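Local structure of YjbQ family protein (Sulfolobus tokodaii, 1VE0) at the interface of chains A and B. The protein binds zinc and belongs to the UPF0047 (YjbQ) family of proteins. Coordinates in Å, arbitrary orientation; residue numbers count along the deposited sequence, not the author numbering. Chains: chain A/B, hypothetical protein (ST2072).

Contact 1: the interface of chains A and B. Residues chain A 54, 56-57, 60; chain B 74-77.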
loop_
_atom_site.group_PDB
_atom_site.type_symbol
_atom_site.label_atom_id
_atom_site.label_comp_id
_atom_site.label_asym_id
_atom_site.label_seq_id
_atom_site.Cartn_x
_atom_site.Cartn_y
_atom_site.Cartn_z
ATOM N N GLU A 54 -18.455 -7.755 3.276
ATOM C CA GLU A 54 -19.905 -7.725 3.393
ATOM C C GLU A 54 -20.461 -7.550 1.975
ATOM O O GLU A 54 -19.858 -6.874 1.136
ATOM C CB GLU A 54 -20.360 -6.578 4.297
ATOM C CG GLU A 54 -21.874 -6.541 4.499
ATOM C CD GLU A 54 -22.573 -5.621 3.517
ATOM O OE1 GLU A 54 -23.712 -5.942 3.105
ATOM O OE2 GLU A 54 -21.989 -4.568 3.172
ATOM N N GLY A 56 -22.834 -5.737 0.421
ATOM C CA GLY A 56 -22.946 -4.406 -0.148
ATOM C C GLY A 56 -21.597 -3.762 -0.408
ATOM O O GLY A 56 -21.354 -3.177 -1.468
ATOM N N LEU A 57 -20.709 -3.890 0.575
ATOM C CA LEU A 57 -19.370 -3.325 0.498
ATOM C C LEU A 57 -18.594 -3.925 -0.684
ATOM O O LEU A 57 -17.831 -3.234 -1.348
ATOM C CB LEU A 57 -18.662 -3.593 1.828
ATOM C CG LEU A 57 -17.622 -2.626 2.376
ATOM C CD1 LEU A 57 -18.154 -1.197 2.391
ATOM C CD2 LEU A 57 -17.247 -3.085 3.787
ATOM N N ASP A 60 -19.590 -1.738 -3.309
ATOM C CA ASP A 60 -19.068 -0.390 -3.061
ATOM C C ASP A 60 -17.606 -0.197 -3.497
ATOM O O ASP A 60 -17.265 0.831 -4.088
ATOM C CB ASP A 60 -19.172 -0.049 -1.566
ATOM C CG ASP A 60 -20.608 0.133 -1.093
ATOM O OD1 ASP A 60 -20.858 -0.046 0.125
ATOM O OD2 ASP A 60 -21.481 0.463 -1.928
ATOM N N GLU B 74 -23.227 7.512 -1.519
ATOM C CA GLU B 74 -24.063 6.330 -1.663
ATOM C C GLU B 74 -23.240 5.062 -1.444
ATOM O O GLU B 74 -22.280 4.811 -2.170
ATOM C CB GLU B 74 -24.690 6.320 -3.061
ATOM C CG GLU B 74 -25.444 5.055 -3.404
ATOM C CD GLU B 74 -26.005 5.076 -4.817
ATOM O OE1 GLU B 74 -26.580 4.048 -5.245
ATOM O OE2 GLU B 74 -25.874 6.119 -5.498
ATOM N N PHE B 75 -23.616 4.278 -0.434
ATOM C CA PHE B 75 -22.925 3.029 -0.092
ATOM C C PHE B 75 -23.932 1.920 0.221
ATOM O O PHE B 75 -24.768 2.065 1.113
ATOM C CB PHE B 75 -22.030 3.234 1.140
ATOM C CG PHE B 75 -20.954 4.268 0.951
ATOM C CD1 PHE B 75 -19.785 3.962 0.248
ATOM C CD2 PHE B 75 -21.113 5.550 1.460
ATOM C CE1 PHE B 75 -18.793 4.921 0.059
ATOM C CE2 PHE B 75 -20.127 6.519 1.275
ATOM C CZ PHE B 75 -18.963 6.204 0.572
ATOM N N GLU B 76 -23.854 0.806 -0.496
ATOM C CA GLU B 76 -24.777 -0.289 -0.237
ATOM C C GLU B 76 -24.574 -0.849 1.162
ATOM O O GLU B 76 -25.493 -1.416 1.768
ATOM C CB GLU B 76 -24.592 -1.392 -1.270
ATOM C CG GLU B 76 -24.939 -0.943 -2.671
ATOM C CD GLU B 76 -25.613 -2.034 -3.476
ATOM O OE1 GLU B 76 -26.029 -1.747 -4.624
ATOM O OE2 GLU B 76 -25.728 -3.175 -2.964
ATOM N N HIS B 77 -23.361 -0.683 1.677
ATOM C CA HIS B 77 -23.034 -1.169 3.006
ATOM C C HIS B 77 -23.830 -0.443 4.080
ATOM O O HIS B 77 -24.167 -1.027 5.111
ATOM C CB HIS B 77 -21.545 -0.968 3.286
ATOM C CG HIS B 77 -21.130 -1.385 4.659
ATOM N ND1 HIS B 77 -21.110 -2.701 5.062
ATOM C CD2 HIS B 77 -20.733 -0.656 5.730
ATOM C CE1 HIS B 77 -20.719 -2.769 6.322
ATOM N NE2 HIS B 77 -20.484 -1.541 6.751
HETATM O O HOH W 1 -25.671 -4.132 2.468
#

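Contact 2: the interface of chains A and B. Residues chain A 64, 68, 92; chain B 68, 88, 92.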
loop_
_atom_site.group_PDB
_atom_site.type_symbol
_atom_site.label_atom_id
_atom_site.label_comp_id
_atom_site.label_asym_id
_atom_site.label_seq_id
_atom_site.Cartn_x
_atom_site.Cartn_y
_atom_site.Cartn_z
ATOM N N TRP A 64 -17.047 2.641 -6.205
ATOM C CA TRP A 64 -16.303 3.841 -5.858
ATOM C C TRP A 64 -15.006 3.905 -6.640
ATOM O O TRP A 64 -14.500 4.985 -6.937
ATOM C CB TRP A 64 -16.069 3.916 -4.352
ATOM C CG TRP A 64 -17.272 4.479 -3.691
ATOM C CD1 TRP A 64 -18.378 3.795 -3.272
ATOM C CD2 TRP A 64 -17.577 5.869 -3.539
ATOM N NE1 TRP A 64 -19.360 4.679 -2.875
ATOM C CE2 TRP A 64 -18.894 5.957 -3.031
ATOM C CE3 TRP A 64 -16.866 7.052 -3.790
ATOM C CZ2 TRP A 64 -19.514 7.180 -2.772
ATOM C CZ3 TRP A 64 -17.484 8.270 -3.529
ATOM C CH2 TRP A 64 -18.795 8.323 -3.027
ATOM N N LEU A 68 -13.925 7.164 -8.763
ATOM C CA LEU A 68 -12.642 7.841 -8.666
ATOM C C LEU A 68 -11.900 7.887 -9.991
ATOM O O LEU A 68 -11.306 8.906 -10.344
ATOM C CB LEU A 68 -11.784 7.148 -7.614
ATOM C CG LEU A 68 -12.429 7.123 -6.227
ATOM C CD1 LEU A 68 -11.660 6.175 -5.308
ATOM C CD2 LEU A 68 -12.437 8.544 -5.668
ATOM N N ILE A 92 -2.695 2.809 -7.606
ATOM C CA ILE A 92 -2.952 3.561 -6.389
ATOM C C ILE A 92 -3.229 2.638 -5.192
ATOM O O ILE A 92 -2.636 2.804 -4.114
ATOM C CB ILE A 92 -4.139 4.534 -6.605
ATOM C CG1 ILE A 92 -3.732 5.574 -7.656
ATOM C CG2 ILE A 92 -4.530 5.213 -5.272
ATOM C CD1 ILE A 92 -4.868 6.476 -8.146
ATOM N N LEU B 68 -12.603 12.680 -1.557
ATOM C CA LEU B 68 -12.530 11.546 -2.465
ATOM C C LEU B 68 -13.672 10.563 -2.269
ATOM O O LEU B 68 -14.235 10.052 -3.237
ATOM C CB LEU B 68 -11.195 10.836 -2.279
ATOM C CG LEU B 68 -9.987 11.741 -2.531
ATOM C CD1 LEU B 68 -8.709 11.055 -2.052
ATOM C CD2 LEU B 68 -9.916 12.053 -4.025
ATOM N N VAL B 88 -14.206 1.957 2.344
ATOM C CA VAL B 88 -13.680 2.221 1.017
ATOM C C VAL B 88 -12.350 2.974 1.007
ATOM O O VAL B 88 -11.378 2.528 0.386
ATOM C CB VAL B 88 -14.710 3.011 0.172
ATOM C CG1 VAL B 88 -14.072 3.478 -1.135
ATOM C CG2 VAL B 88 -15.918 2.132 -0.105
ATOM N N ILE B 92 -8.422 1.440 0.060
ATOM C CA ILE B 92 -7.561 2.039 -0.946
ATOM C C ILE B 92 -6.189 2.428 -0.371
ATOM O O ILE B 92 -5.143 2.094 -0.949
ATOM C CB ILE B 92 -8.253 3.277 -1.571
ATOM C CG1 ILE B 92 -9.504 2.807 -2.323
ATOM C CG2 ILE B 92 -7.281 4.019 -2.517
ATOM C CD1 ILE B 92 -10.422 3.930 -2.813
#

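Contact 3: the interface of chains A and B. Residues chain A 60, 64; chain B 69, 73-75, 88.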
loop_
_atom_site.group_PDB
_atom_site.type_symbol
_atom_site.label_atom_id
_atom_site.label_comp_id
_atom_site.label_asym_id
_atom_site.label_seq_id
_atom_site.Cartn_x
_atom_site.Cartn_y
_atom_site.Cartn_z
ATOM N N ASP A 60 -19.590 -1.738 -3.309
ATOM C CA ASP A 60 -19.068 -0.390 -3.061
ATOM C C ASP A 60 -17.606 -0.197 -3.497
ATOM O O ASP A 60 -17.265 0.831 -4.088
ATOM C CB ASP A 60 -19.172 -0.049 -1.566
ATOM C CG ASP A 60 -20.608 0.133 -1.093
ATOM O OD1 ASP A 60 -20.858 -0.046 0.125
ATOM O OD2 ASP A 60 -21.481 0.463 -1.928
ATOM N N TRP A 64 -17.047 2.641 -6.205
ATOM C CA TRP A 64 -16.303 3.841 -5.858
ATOM C C TRP A 64 -15.006 3.905 -6.640
ATOM O O TRP A 64 -14.500 4.985 -6.937
ATOM C CB TRP A 64 -16.069 3.916 -4.352
ATOM C CG TRP A 64 -17.272 4.479 -3.691
ATOM C CD1 TRP A 64 -18.378 3.795 -3.272
ATOM C CD2 TRP A 64 -17.577 5.869 -3.539
ATOM N NE1 TRP A 64 -19.360 4.679 -2.875
ATOM C CE2 TRP A 64 -18.894 5.957 -3.031
ATOM C CE3 TRP A 64 -16.866 7.052 -3.790
ATOM C CZ2 TRP A 64 -19.514 7.180 -2.772
ATOM C CZ3 TRP A 64 -17.484 8.270 -3.529
ATOM C CH2 TRP A 64 -18.795 8.323 -3.027
ATOM N N VAL B 69 -14.010 10.296 -1.013
ATOM C CA VAL B 69 -15.089 9.365 -0.692
ATOM C C VAL B 69 -15.997 9.995 0.374
ATOM O O VAL B 69 -15.882 9.698 1.555
ATOM C CB VAL B 69 -14.524 8.033 -0.161
ATOM C CG1 VAL B 69 -15.642 7.001 -0.054
ATOM C CG2 VAL B 69 -13.418 7.539 -1.089
ATOM N N GLY B 73 -21.939 9.963 0.890
ATOM C CA GLY B 73 -22.090 9.307 -0.393
ATOM C C GLY B 73 -22.984 8.086 -0.348
ATOM O O GLY B 73 -23.439 7.667 0.719
ATOM N N GLU B 74 -23.227 7.512 -1.519
ATOM C CA GLU B 74 -24.063 6.330 -1.663
ATOM C C GLU B 74 -23.240 5.062 -1.444
ATOM O O GLU B 74 -22.280 4.811 -2.170
ATOM C CB GLU B 74 -24.690 6.320 -3.061
ATOM C CG GLU B 74 -25.444 5.055 -3.404
ATOM C CD GLU B 74 -26.005 5.076 -4.817
ATOM O OE1 GLU B 74 -26.580 4.048 -5.245
ATOM O OE2 GLU B 74 -25.874 6.119 -5.498
ATOM N N PHE B 75 -23.616 4.278 -0.434
ATOM C CA PHE B 75 -22.925 3.029 -0.092
ATOM C C PHE B 75 -23.932 1.920 0.221
ATOM O O PHE B 75 -24.768 2.065 1.113
ATOM C CB PHE B 75 -22.030 3.234 1.140
ATOM C CG PHE B 75 -20.954 4.268 0.951
ATOM C CD1 PHE B 75 -19.785 3.962 0.248
ATOM C CD2 PHE B 75 -21.113 5.550 1.460
ATOM C CE1 PHE B 75 -18.793 4.921 0.059
ATOM C CE2 PHE B 75 -20.127 6.519 1.275
ATOM C CZ PHE B 75 -18.963 6.204 0.572
ATOM N N VAL B 88 -14.206 1.957 2.344
ATOM C CA VAL B 88 -13.680 2.221 1.017
ATOM C C VAL B 88 -12.350 2.974 1.007
ATOM O O VAL B 88 -11.378 2.528 0.386
ATOM C CB VAL B 88 -14.710 3.011 0.172
ATOM C CG1 VAL B 88 -14.072 3.478 -1.135
ATOM C CG2 VAL B 88 -15.918 2.132 -0.105
#

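Contact 1: the interface of chains A and B
Carboxylate oxygen OE2 of A:Glu54 is gripped by two donors that reach it from opposite faces of the carboxylate plane, one from each chain. From chain B, the imidazole ND1 of B:His77 donates to OE2 of A:Glu54 over 2.8 Å, nearly straight (165° at the hydrogen), with the acceptor lying in the ring plane. From its own chain, the backbone N of A:Leu57 supplies the second bond. The other oxygen, OE1, takes the backbone N of A:Gly56 at 2.8 Å, so the start of helix 55-68 fixes the carboxylate, and a water joins OE1 to the carbonyl of B:Glu76. The chain of A:Glu54 bends back at chi2 (-94°), which turns its carboxylate toward these amides and the imidazole. One turn beyond A:Leu57, A:Asp60 receives the start of 3-10 helix 76-79 of chain B in a two-pronged cap: OD2 accepts from the backbone N of B:Glu76 at 2.8 Å through its syn lone pair, and OD1 from the backbone N of B:His77 at 3.0 Å. The negative charge at this helix start probably stabilises it. B:His77 is a zinc ligand, and the bond to ND1 is likely to hold its ring in position for the metal, a second-shell contact across the subunit boundary. Alongside, methyl CD1 of A:Leu57 packs 3.5 Å from CB of B:His77, while CD2 sits over the rim of one ring face.

Contact 2: the interface of chains A and B
Helix 55-68 of chain A brings A:Trp64 and A:Leu68, one turn apart, against helix 84-93 of chain B, where B:Val88 and B:Ile92 have the same spacing, and against the backbone at the end of the partner's own helix 55-68. The side chains of A:Leu68 and B:Ile92 reach toward each other tip to tip, methyl CD1 of A:Leu68 lying 3.6 Å from CD1 of B:Ile92. The other branch of the leucine goes elsewhere: CD2 of A:Leu68 rests 3.4 Å from the carbonyl O of B:Leu68, so one forked side chain touches two elements of chain B. A:Leu68 has CG opposite its carbonyl carbon (chi1 -59°), and this directs the fork across the boundary. Beside it, CB of A:Trp64 packs 3.8 Å from the CG1 methyl of B:Val88, while the far rim of the indole, at CZ3, comes 3.7 Å from the same B:Leu68 carbonyl O. The isoleucines of the two chains lie alongside each other, pointing the same way, with CG2 of A:Ile92 4.1 Å from CG2 of B:Ile92, a looser touch. Together they make a small, mainly apolar seam toward the C-terminal ends of helices 55-68 and 84-93, where the helical sides of the two subunits meet.

Contact 3: the interface of chains A and B
CG of A:Trp64 stands opposite the carbonyl carbon and beside the backbone N (chi1 -83°), which carries the indole off helix 55-68 and into the loop of chain B that runs from B:Val69 to B:Phe75. The B:Phe75 side chain, its CG likewise opposite its own carbonyl carbon, lies against one face of the indole. The two rings stack, the phenyl and the five-membered ring having centroids 4.4 Å apart and planes 16° from parallel. The overlap is offset: the CE1-CZ side of the phenyl faces the NE1-CE2 side of the indole, and CZ of B:Phe75 is 3.5 Å from CZ2 of A:Trp64. That same indole face also receives B:Val69, whose CG1 methyl sits toward the rim, 3.9 Å from CE3 of A:Trp64. The indole N-H meanwhile points outward in its ring plane to the carbonyl O of B:Glu74, fixing the ring's rotation while the stack supports its face. A phenylalanine in place of A:Trp64 would probably leave that carbonyl without this donor and part of the indole's place over B:Phe75 and B:Val69 unfilled. B:Gly73 borders the six-membered ring, its CA 4.1 Å from CZ2 of A:Trp64. The N-H bond itself runs from NE1 of A:Trp64 to O of B:Glu74, 3.0 Å long and bent to 153° at the hydrogen.

The three contacts follow one another largely along helix 55-68 of chain A, with A:Glu54 just before it and A:Ile92 on helix 84-93. The centres of their C-alpha atoms lie about 7 Å apart for contacts 1 and 3, 8 Å for contacts 2 and 3 and 13 Å for contacts 1 and 2, placing contact 3 in the middle. It shares A:Asp60, B:Glu74 and B:Phe75 with contact 1, and A:Trp64 and B:Val88 with contact 2. The strip thus passes from a polar end beside the zinc-binding histidine, through aromatic packing, to an aliphatic end. In the deposited three-copy assembly, this probably couples subunit association to the shape of the metal site.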